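Local structure of Ctr9 protein (6AF0) at residues Tyr95-Val105 with Lys116-Ala125; Asp261-Leu271 with Ser302-Thr312. The protein probably takes part in binding the RNA polymerase II complex; this part is a long, mainly helical array with tetratricopeptide (TPR) repeats. All coordinates share one frame; numbering follows the deposited sequence.

Contact 1: Tyr95-Val105 with Lys116-Ala125; sequences YLWKSREAPRV and KTKEYYLQLA
Tyr95 to Glu101 and Lys118 to Ala125 run as helical segments almost antiparallel, 169° between their directions and 8.1 Å apart at closest approach, with the CA atoms of Ser99 and Lys118 4.9 Å from each other. Two aromatic rings, one from each helix, each take an aliphatic carbon from the opposite helix over one face. Leu124 sets its CB over the centre of the Tyr95 ring in a CH-pi contact, 3.7 Å from the centroid. The CB of that tyrosine rests against Ala125 CB, which also meets Leu96 CD2. On the Tyr121 ring, Lys98 CB sits 3.6 Å from the centroid, again above the face. Tyr121 holds CG anti to its carbonyl carbon (chi1 -64°), which lays the ring along the turn from Lys98 to Ala102, where Ala102 CB meets its edge in plane. Farther out, the Lys98 chain bends at chi2 and chi3 and brings CE beside the phenol oxygen. With an alanine at Tyr121, Lys98 CB and Ala102 CB would probably lose the surface they pack on, and a gap would open between the helices. At the connecting loop, Lys118 N donates to Pro103 O over 3.0 Å, the donor tilted 31° from the carbonyl plane. Thr117, the N-cap residue, adds a CA-H...O contact to the same carbonyl, while its CG2 methyl lies near Arg104 O. The Arg100 side chain, by contrast, turns away from this interface and pairs with an acidic side chain of another protein's chain. Consecutive antiparallel helices packed in this way form a helical hairpin, the arrangement from which TPR-like superhelices are built.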
loop_
_atom_site.group_PDB
_atom_site.type_symbol
_atom_site.label_atom_id
_atom_site.label_comp_id
_atom_site.label_asym_id
_atom_site.label_seq_id
_atom_site.Cartn_x
_atom_site.Cartn_y
_atom_site.Cartn_z
ATOM N N TYR A 95 0.116 56.156 5.884
ATOM C CA TYR A 95 1.110 55.109 6.138
ATOM C C TYR A 95 0.486 53.742 6.017
ATOM O O TYR A 95 1.182 52.768 5.747
ATOM C CB TYR A 95 1.756 55.239 7.531
ATOM C CG TYR A 95 2.927 56.199 7.605
ATOM C CD1 TYR A 95 3.749 56.401 6.508
ATOM C CD2 TYR A 95 3.230 56.882 8.778
ATOM C CE1 TYR A 95 4.820 57.267 6.557
ATOM C CE2 TYR A 95 4.309 57.752 8.833
ATOM C CZ TYR A 95 5.103 57.938 7.708
ATOM O OH TYR A 95 6.200 58.780 7.662
ATOM N N LEU A 96 -0.821 53.664 6.258
ATOM C CA LEU A 96 -1.565 52.441 5.988
ATOM C C LEU A 96 -1.687 52.246 4.474
ATOM O O LEU A 96 -1.402 51.157 3.977
ATOM C CB LEU A 96 -2.925 52.436 6.685
ATOM C CG LEU A 96 -2.831 52.464 8.206
ATOM C CD1 LEU A 96 -4.210 52.488 8.840
ATOM C CD2 LEU A 96 -2.048 51.284 8.754
ATOM N N TRP A 97 -2.059 53.291 3.738
ATOM C CA TRP A 97 -2.074 53.182 2.283
ATOM C C TRP A 97 -0.734 52.633 1.789
ATOM O O TRP A 97 -0.670 51.511 1.276
ATOM C CB TRP A 97 -2.385 54.517 1.624
ATOM C CG TRP A 97 -2.372 54.492 0.142
ATOM C CD1 TRP A 97 -1.347 54.100 -0.681
ATOM C CD2 TRP A 97 -3.414 54.933 -0.708
ATOM N NE1 TRP A 97 -1.709 54.249 -1.995
ATOM C CE2 TRP A 97 -2.977 54.762 -2.040
ATOM C CE3 TRP A 97 -4.686 55.448 -0.477
ATOM C CZ2 TRP A 97 -3.774 55.090 -3.142
ATOM C CZ3 TRP A 97 -5.485 55.775 -1.577
ATOM C CH2 TRP A 97 -5.023 55.594 -2.892
ATOM N N LYS A 98 0.333 53.403 1.974
ATOM C CA LYS A 98 1.664 53.002 1.523
ATOM C C LYS A 98 1.952 51.588 1.952
ATOM O O LYS A 98 2.531 50.833 1.201
ATOM C CB LYS A 98 2.764 53.948 2.044
ATOM C CG LYS A 98 2.871 55.265 1.273
ATOM C CD LYS A 98 3.157 55.099 -0.225
ATOM C CE LYS A 98 4.513 54.440 -0.479
ATOM N NZ LYS A 98 4.727 54.029 -1.896
ATOM N N SER A 99 1.526 51.238 3.157
ATOM C CA SER A 99 1.634 49.860 3.648
ATOM C C SER A 99 1.018 48.871 2.687
ATOM O O SER A 99 1.632 47.832 2.389
ATOM C CB SER A 99 0.953 49.710 5.013
ATOM O OG SER A 99 0.476 48.392 5.225
ATOM N N ARG A 100 -0.190 49.189 2.215
ATOM C CA ARG A 100 -0.939 48.276 1.360
ATOM C C ARG A 100 -0.194 47.965 0.053
ATOM O O ARG A 100 -0.002 46.803 -0.287
ATOM C CB ARG A 100 -2.348 48.811 1.088
ATOM C CG ARG A 100 -3.260 48.740 2.307
ATOM C CD ARG A 100 -4.730 49.013 1.990
ATOM N NE ARG A 100 -5.414 49.374 3.230
ATOM C CZ ARG A 100 -5.619 50.620 3.661
ATOM N NH1 ARG A 100 -5.247 51.690 2.939
ATOM N NH2 ARG A 100 -6.231 50.791 4.827
ATOM N N GLU A 101 0.258 48.998 -0.646
ATOM C CA GLU A 101 1.026 48.834 -1.885
ATOM C C GLU A 101 2.488 48.329 -1.712
ATOM O O GLU A 101 3.190 48.080 -2.693
ATOM C CB GLU A 101 1.031 50.159 -2.645
ATOM C CG GLU A 101 -0.306 50.512 -3.287
ATOM C CD GLU A 101 -0.257 51.812 -4.080
ATOM O OE1 GLU A 101 0.849 52.355 -4.306
ATOM O OE2 GLU A 101 -1.331 52.307 -4.481
ATOM N N ALA A 102 2.941 48.160 -0.474
ATOM C CA ALA A 102 4.313 47.721 -0.193
ATOM C C ALA A 102 4.569 46.221 -0.487
ATOM O O ALA A 102 3.642 45.465 -0.749
ATOM C CB ALA A 102 4.648 48.029 1.262
ATOM N N PRO A 103 5.842 45.792 -0.451
ATOM C CA PRO A 103 6.230 44.373 -0.486
ATOM C C PRO A 103 6.551 43.766 0.876
ATOM O O PRO A 103 6.972 44.471 1.780
ATOM C CB PRO A 103 7.509 44.397 -1.300
ATOM C CG PRO A 103 8.128 45.708 -0.930
ATOM C CD PRO A 103 7.001 46.671 -0.690
ATOM N N ARG A 104 6.358 42.459 1.007
ATOM C CA ARG A 104 6.797 41.723 2.180
ATOM C C ARG A 104 8.282 41.963 2.381
ATOM O O ARG A 104 8.705 42.427 3.438
ATOM C CB ARG A 104 6.570 40.223 1.999
ATOM C CG ARG A 104 5.323 39.650 2.657
ATOM C CD ARG A 104 5.421 38.122 2.728
ATOM N NE ARG A 104 4.166 37.498 3.144
ATOM C CZ ARG A 104 3.741 37.342 4.404
ATOM N NH1 ARG A 104 4.468 37.779 5.427
ATOM N NH2 ARG A 104 2.574 36.740 4.655
ATOM N N VAL A 105 9.076 41.640 1.364
ATOM C CA VAL A 105 10.513 41.940 1.390
ATOM C C VAL A 105 10.951 42.549 0.051
ATOM O O VAL A 105 10.346 42.273 -0.994
ATOM C CB VAL A 105 11.363 40.691 1.709
ATOM C CG1 VAL A 105 12.743 41.104 2.202
ATOM C CG2 VAL A 105 10.688 39.822 2.759
ATOM N N LYS A 116 11.676 49.316 2.440
ATOM C CA LYS A 116 10.440 50.016 2.058
ATOM C C LYS A 116 9.250 49.104 2.347
ATOM O O LYS A 116 8.139 49.337 1.865
ATOM C CB LYS A 116 10.483 50.337 0.565
ATOM C CG LYS A 116 11.616 49.610 -0.159
ATOM C CD LYS A 116 11.833 50.101 -1.576
ATOM C CE LYS A 116 13.295 50.467 -1.803
ATOM N NZ LYS A 116 13.445 51.552 -2.811
ATOM N N THR A 117 9.511 48.066 3.148
ATOM C CA THR A 117 8.618 46.941 3.310
ATOM C C THR A 117 7.325 47.318 4.014
ATOM O O THR A 117 7.181 48.399 4.573
ATOM C CB THR A 117 9.299 45.803 4.107
ATOM O OG1 THR A 117 9.810 46.315 5.345
ATOM C CG2 THR A 117 10.432 45.187 3.302
ATOM N N LYS A 118 6.388 46.386 3.990
ATOM C CA LYS A 118 5.121 46.567 4.654
ATOM C C LYS A 118 5.363 46.877 6.096
ATOM O O LYS A 118 4.760 47.792 6.642
ATOM C CB LYS A 118 4.287 45.303 4.632
ATOM C CG LYS A 118 4.322 44.556 3.327
ATOM C CD LYS A 118 3.024 43.824 3.064
ATOM C CE LYS A 118 2.547 44.175 1.673
ATOM N NZ LYS A 118 1.117 43.839 1.543
ATOM N N GLU A 119 6.228 46.095 6.729
ATOM C CA GLU A 119 6.461 46.266 8.161
ATOM C C GLU A 119 7.072 47.622 8.473
ATOM O O GLU A 119 6.931 48.136 9.582
ATOM C CB GLU A 119 7.340 45.158 8.741
ATOM C CG GLU A 119 7.207 45.016 10.268
ATOM C CD GLU A 119 5.906 44.340 10.727
ATOM O OE1 GLU A 119 5.454 43.378 10.063
ATOM O OE2 GLU A 119 5.333 44.763 11.769
ATOM N N TYR A 120 7.760 48.189 7.499
ATOM C CA TYR A 120 8.282 49.534 7.632
ATOM C C TYR A 120 7.161 50.570 7.786
ATOM O O TYR A 120 7.119 51.313 8.785
ATOM C CB TYR A 120 9.140 49.854 6.418
ATOM C CG TYR A 120 9.647 51.261 6.385
ATOM C CD1 TYR A 120 10.644 51.672 7.260
ATOM C CD2 TYR A 120 9.138 52.177 5.476
ATOM C CE1 TYR A 120 11.118 52.962 7.236
ATOM C CE2 TYR A 120 9.605 53.472 5.448
ATOM C CZ TYR A 120 10.596 53.853 6.326
ATOM O OH TYR A 120 11.055 55.136 6.297
ATOM N N TYR A 121 6.260 50.606 6.806
ATOM C CA TYR A 121 5.095 51.509 6.839
ATOM C C TYR A 121 4.171 51.228 8.053
ATOM O O TYR A 121 3.579 52.144 8.638
ATOM C CB TYR A 121 4.315 51.430 5.522
ATOM C CG TYR A 121 5.096 51.909 4.321
ATOM C CD1 TYR A 121 5.566 53.213 4.250
ATOM C CD2 TYR A 121 5.358 51.067 3.251
ATOM C CE1 TYR A 121 6.287 53.662 3.148
ATOM C CE2 TYR A 121 6.071 51.508 2.147
ATOM C CZ TYR A 121 6.537 52.803 2.102
ATOM O OH TYR A 121 7.243 53.217 0.999
ATOM N N LEU A 122 4.069 49.962 8.437
ATOM C CA LEU A 122 3.256 49.590 9.586
ATOM C C LEU A 122 3.803 50.219 10.838
ATOM O O LEU A 122 3.097 50.920 11.538
ATOM C CB LEU A 122 3.168 48.069 9.741
ATOM C CG LEU A 122 1.888 47.427 9.185
ATOM C CD1 LEU A 122 1.623 47.790 7.736
ATOM C CD2 LEU A 122 1.952 45.923 9.307
ATOM N N GLN A 123 5.078 49.990 11.100
ATOM C CA GLN A 123 5.732 50.570 12.257
ATOM C C GLN A 123 5.639 52.096 12.223
ATOM O O GLN A 123 5.375 52.720 13.243
ATOM C CB GLN A 123 7.183 50.131 12.301
ATOM C CG GLN A 123 7.925 50.545 13.564
ATOM C CD GLN A 123 9.424 50.273 13.502
ATOM O OE1 GLN A 123 10.084 50.220 14.543
ATOM N NE2 GLN A 123 9.976 50.098 12.288
ATOM N N LEU A 124 5.839 52.703 11.057
ATOM C CA LEU A 124 5.687 54.164 10.949
ATOM C C LEU A 124 4.263 54.632 11.283
ATOM O O LEU A 124 4.059 55.656 11.937
ATOM C CB LEU A 124 6.072 54.650 9.562
ATOM C CG LEU A 124 7.566 54.667 9.239
ATOM C CD1 LEU A 124 7.761 55.072 7.785
ATOM C CD2 LEU A 124 8.342 55.607 10.152
ATOM N N ALA A 125 3.283 53.871 10.819
ATOM C CA ALA A 125 1.889 54.133 11.126
ATOM C C ALA A 125 1.632 54.029 12.620
ATOM O O ALA A 125 0.863 54.804 13.167
ATOM C CB ALA A 125 0.999 53.151 10.382
#

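Contact 2: Asp261-Leu271 with Ser302-Thr312; sequences DSKHANILLGL and SFKLDKNLPLT
At Ser302, chi1 of 161° swings OG away from the backbone N, to the side where the carbonyl of Lys263 lies, whereas the lysine places CG between its backbone N and carbonyl carbon (chi1 69°) and extends over Leu309 toward Asp306. Ser302 OG donates to Lys263 O at 2.7 Å, lying in the carbonyl plane on a lone pair, and ties the first turn of helix 263-279 to the last turn of helix 285-305. Lys263 CD packs on Asp306 CB, but the ion pair beyond is long, with Lys263 NZ 3.9 Å from Asp306 OD2. Leu309 straddles two residues: CD2 touches Lys263 CG at 3.8 Å and also lies over the centre of the His264 ring face, while CD1 approaches NE2 of that histidine. Deeper, Ile267 and Leu311 slide past each other in opposite directions, Ile267 CG2 being 3.5 Å from Leu311 CD2. The same leucine methyl meets Leu271 CD1, these two side chains reaching tip to tip. At the outer end, Leu305 CD1 touches Asp261 O at 3.5 Å. Helix 263-279 thus packs its start against the end of helix 285-305 and the beginning of helix 310-322, with helix 245-258 touching it through Leu256 and Trp252, and another protein's chain packing on Leu268 and Leu311.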
loop_
_atom_site.group_PDB
_atom_site.type_symbol
_atom_site.label_atom_id
_atom_site.label_comp_id
_atom_site.label_asym_id
_atom_site.label_seq_id
_atom_site.Cartn_x
_atom_site.Cartn_y
_atom_site.Cartn_z
ATOM N N ASP A 261 -15.629 47.180 -12.937
ATOM C CA ASP A 261 -14.201 47.303 -12.720
ATOM C C ASP A 261 -13.752 47.107 -11.259
ATOM O O ASP A 261 -12.708 47.621 -10.868
ATOM C CB ASP A 261 -13.723 48.641 -13.262
ATOM C CG ASP A 261 -13.938 48.756 -14.765
ATOM O OD1 ASP A 261 -13.532 47.817 -15.477
ATOM O OD2 ASP A 261 -14.527 49.764 -15.232
ATOM N N SER A 262 -14.506 46.339 -10.472
ATOM C CA SER A 262 -14.046 45.929 -9.155
ATOM C C SER A 262 -13.057 44.780 -9.321
ATOM O O SER A 262 -13.430 43.640 -9.619
ATOM C CB SER A 262 -15.224 45.509 -8.286
ATOM O OG SER A 262 -14.789 45.111 -6.998
ATOM N N LYS A 263 -11.786 45.096 -9.133
ATOM C CA LYS A 263 -10.701 44.135 -9.312
ATOM C C LYS A 263 -10.723 42.894 -8.394
ATOM O O LYS A 263 -10.113 41.881 -8.735
ATOM C CB LYS A 263 -9.360 44.841 -9.166
ATOM C CG LYS A 263 -9.053 45.316 -7.764
ATOM C CD LYS A 263 -7.708 46.027 -7.718
ATOM C CE LYS A 263 -7.457 46.641 -6.336
ATOM N NZ LYS A 263 -6.362 47.653 -6.332
ATOM N N HIS A 264 -11.392 42.967 -7.243
ATOM C CA HIS A 264 -11.505 41.811 -6.343
ATOM C C HIS A 264 -12.736 40.933 -6.658
ATOM O O HIS A 264 -12.656 39.708 -6.634
ATOM C CB HIS A 264 -11.524 42.264 -4.885
ATOM C CG HIS A 264 -10.210 42.782 -4.388
ATOM N ND1 HIS A 264 -9.784 44.065 -4.631
ATOM C CD2 HIS A 264 -9.228 42.198 -3.657
ATOM C CE1 HIS A 264 -8.597 44.252 -4.074
ATOM N NE2 HIS A 264 -8.236 43.136 -3.474
ATOM N N ALA A 265 -13.872 41.548 -6.959
ATOM C CA ALA A 265 -15.072 40.777 -7.318
ATOM C C ALA A 265 -14.836 39.894 -8.535
ATOM O O ALA A 265 -15.335 38.773 -8.611
ATOM C CB ALA A 265 -16.263 41.696 -7.573
ATOM N N ASN A 266 -14.102 40.413 -9.505
ATOM C CA ASN A 266 -13.776 39.622 -10.679
ATOM C C ASN A 266 -13.015 38.321 -10.312
ATOM O O ASN A 266 -13.402 37.221 -10.721
ATOM C CB ASN A 266 -12.976 40.470 -11.673
ATOM C CG ASN A 266 -13.831 41.492 -12.421
ATOM O OD1 ASN A 266 -13.612 42.700 -12.299
ATOM N ND2 ASN A 266 -14.780 41.017 -13.228
ATOM N N ILE A 267 -11.952 38.453 -9.531
ATOM C CA ILE A 267 -11.168 37.296 -9.129
ATOM C C ILE A 267 -12.045 36.280 -8.431
ATOM O O ILE A 267 -12.046 35.087 -8.781
ATOM C CB ILE A 267 -10.009 37.676 -8.186
ATOM C CG1 ILE A 267 -9.026 38.582 -8.887
ATOM C CG2 ILE A 267 -9.213 36.446 -7.794
ATOM C CD1 ILE A 267 -8.480 37.977 -10.171
ATOM N N LEU A 268 -12.791 36.769 -7.451
ATOM C CA LEU A 268 -13.588 35.914 -6.611
ATOM C C LEU A 268 -14.590 35.109 -7.444
ATOM O O LEU A 268 -14.805 33.931 -7.182
ATOM C CB LEU A 268 -14.285 36.757 -5.548
ATOM C CG LEU A 268 -13.362 37.421 -4.538
ATOM C CD1 LEU A 268 -14.127 38.339 -3.589
ATOM C CD2 LEU A 268 -12.649 36.347 -3.755
ATOM N N LEU A 269 -15.163 35.746 -8.462
ATOM C CA LEU A 269 -16.090 35.093 -9.379
ATOM C C LEU A 269 -15.379 34.063 -10.233
ATOM O O LEU A 269 -15.857 32.936 -10.351
ATOM C CB LEU A 269 -16.776 36.117 -10.267
ATOM C CG LEU A 269 -18.092 35.723 -10.943
ATOM C CD1 LEU A 269 -19.119 35.155 -9.984
ATOM C CD2 LEU A 269 -18.635 36.989 -11.571
ATOM N N GLY A 270 -14.234 34.425 -10.805
ATOM C CA GLY A 270 -13.347 33.430 -11.433
ATOM C C GLY A 270 -13.012 32.245 -10.519
ATOM O O GLY A 270 -12.864 31.110 -10.971
ATOM N N LEU A 271 -12.905 32.489 -9.221
ATOM C CA LEU A 271 -12.592 31.393 -8.316
ATOM C C LEU A 271 -13.804 30.522 -8.108
ATOM O O LEU A 271 -13.687 29.319 -7.828
ATOM C CB LEU A 271 -12.039 31.894 -6.978
ATOM C CG LEU A 271 -10.720 32.647 -7.080
ATOM C CD1 LEU A 271 -10.376 33.117 -5.689
ATOM C CD2 LEU A 271 -9.588 31.819 -7.681
ATOM N N SER A 302 -9.712 41.128 -14.252
ATOM C CA SER A 302 -9.201 41.643 -12.994
ATOM C C SER A 302 -7.703 41.991 -13.015
ATOM O O SER A 302 -7.240 42.858 -12.262
ATOM C CB SER A 302 -9.475 40.655 -11.883
ATOM O OG SER A 302 -8.627 40.937 -10.786
ATOM N N PHE A 303 -6.960 41.294 -13.866
ATOM C CA PHE A 303 -5.517 41.509 -14.034
ATOM C C PHE A 303 -5.154 42.769 -14.808
ATOM O O PHE A 303 -4.140 43.402 -14.504
ATOM C CB PHE A 303 -4.878 40.327 -14.759
ATOM C CG PHE A 303 -3.382 40.410 -14.809
ATOM C CD1 PHE A 303 -2.720 40.674 -15.999
ATOM C CD2 PHE A 303 -2.640 40.266 -13.640
ATOM C CE1 PHE A 303 -1.345 40.768 -16.020
ATOM C CE2 PHE A 303 -1.263 40.355 -13.657
ATOM C CZ PHE A 303 -0.614 40.609 -14.848
ATOM N N LYS A 304 -5.952 43.088 -15.827
ATOM C CA LYS A 304 -5.877 44.381 -16.504
ATOM C C LYS A 304 -6.050 45.582 -15.553
ATOM O O LYS A 304 -5.434 46.614 -15.749
ATOM C CB LYS A 304 -6.939 44.465 -17.593
ATOM C CG LYS A 304 -6.736 43.461 -18.697
ATOM C CD LYS A 304 -7.663 43.732 -19.869
ATOM C CE LYS A 304 -6.988 43.374 -21.189
ATOM N NZ LYS A 304 -6.601 41.933 -21.280
ATOM N N LEU A 305 -6.898 45.437 -14.539
ATOM C CA LEU A 305 -7.148 46.506 -13.573
ATOM C C LEU A 305 -5.994 46.678 -12.606
ATOM O O LEU A 305 -5.644 47.813 -12.274
ATOM C CB LEU A 305 -8.435 46.233 -12.807
ATOM C CG LEU A 305 -9.686 46.016 -13.670
ATOM C CD1 LEU A 305 -10.839 45.398 -12.881
ATOM C CD2 LEU A 305 -10.106 47.330 -14.293
ATOM N N ASP A 306 -5.417 45.563 -12.149
ATOM C CA ASP A 306 -4.219 45.588 -11.299
ATOM C C ASP A 306 -3.300 44.420 -11.607
ATOM O O ASP A 306 -3.622 43.274 -11.327
ATOM C CB ASP A 306 -4.591 45.549 -9.822
ATOM C CG ASP A 306 -3.408 45.861 -8.910
ATOM O OD1 ASP A 306 -2.437 46.478 -9.386
ATOM O OD2 ASP A 306 -3.451 45.526 -7.703
ATOM N N LYS A 307 -2.144 44.731 -12.181
ATOM C CA LYS A 307 -1.111 43.737 -12.486
ATOM C C LYS A 307 -0.358 43.255 -11.245
ATOM O O LYS A 307 0.311 42.230 -11.274
ATOM C CB LYS A 307 -0.121 44.326 -13.487
ATOM C CG LYS A 307 -0.684 44.499 -14.897
ATOM C CD LYS A 307 0.320 45.234 -15.771
ATOM C CE LYS A 307 0.042 45.044 -17.251
ATOM N NZ LYS A 307 1.135 45.654 -18.060
ATOM N N ASN A 308 -0.493 44.001 -10.157
ATOM C CA ASN A 308 0.210 43.732 -8.903
ATOM C C ASN A 308 -0.637 43.086 -7.826
ATOM O O ASN A 308 -0.210 43.056 -6.667
ATOM C CB ASN A 308 0.717 45.054 -8.339
ATOM C CG ASN A 308 1.537 45.824 -9.338
ATOM O OD1 ASN A 308 1.671 45.423 -10.507
ATOM N ND2 ASN A 308 2.122 46.923 -8.880
ATOM N N LEU A 309 -1.834 42.619 -8.205
ATOM C CA LEU A 309 -2.830 42.106 -7.254
ATOM C C LEU A 309 -2.565 40.628 -7.032
ATOM O O LEU A 309 -2.768 39.817 -7.932
ATOM C CB LEU A 309 -4.251 42.329 -7.771
ATOM C CG LEU A 309 -5.393 42.003 -6.808
ATOM C CD1 LEU A 309 -5.253 42.761 -5.506
ATOM C CD2 LEU A 309 -6.733 42.317 -7.462
ATOM N N PRO A 310 -2.096 40.273 -5.836
ATOM C CA PRO A 310 -1.546 38.949 -5.534
ATOM C C PRO A 310 -2.421 37.760 -5.915
ATOM O O PRO A 310 -1.994 36.902 -6.688
ATOM C CB PRO A 310 -1.325 39.004 -4.018
ATOM C CG PRO A 310 -1.057 40.455 -3.746
ATOM C CD PRO A 310 -1.942 41.201 -4.701
ATOM N N LEU A 311 -3.632 37.702 -5.390
ATOM C CA LEU A 311 -4.537 36.586 -5.691
ATOM C C LEU A 311 -4.692 36.400 -7.191
ATOM O O LEU A 311 -4.617 35.305 -7.699
ATOM C CB LEU A 311 -5.913 36.825 -5.067
ATOM C CG LEU A 311 -6.870 35.646 -4.948
ATOM C CD1 LEU A 311 -6.287 34.584 -4.021
ATOM C CD2 LEU A 311 -8.226 36.132 -4.429
ATOM N N THR A 312 -4.920 37.484 -7.900
ATOM C CA THR A 312 -5.023 37.415 -9.344
ATOM C C THR A 312 -3.760 36.815 -9.927
ATOM O O THR A 312 -3.807 35.882 -10.736
ATOM C CB THR A 312 -5.246 38.816 -9.916
ATOM O OG1 THR A 312 -6.327 39.435 -9.198
ATOM C CG2 THR A 312 -5.533 38.763 -11.434
#

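In the fold
Both contacts join helices that follow closely in the chain, and their centres lie about 21 Å apart on the same side of the chain's centre; their nearest atoms, about 6 Å apart, do not touch. They share no helix: contact 1 pairs helices 82-101 and 118-135, contact 2 helix 263-279 with helices 285-305 and 310-322. Contact 1 is partly buried and relies on aromatic faces, with a backbone bond at its loop end. Contact 2 is more deeply buried, packed by branched aliphatic side chains, and bonded by a serine hydroxyl, its long ion pair lying between partly exposed residues. Both are reached by a chain of another protein, with a salt bridge and packing at contact 1 and packing at contact 2.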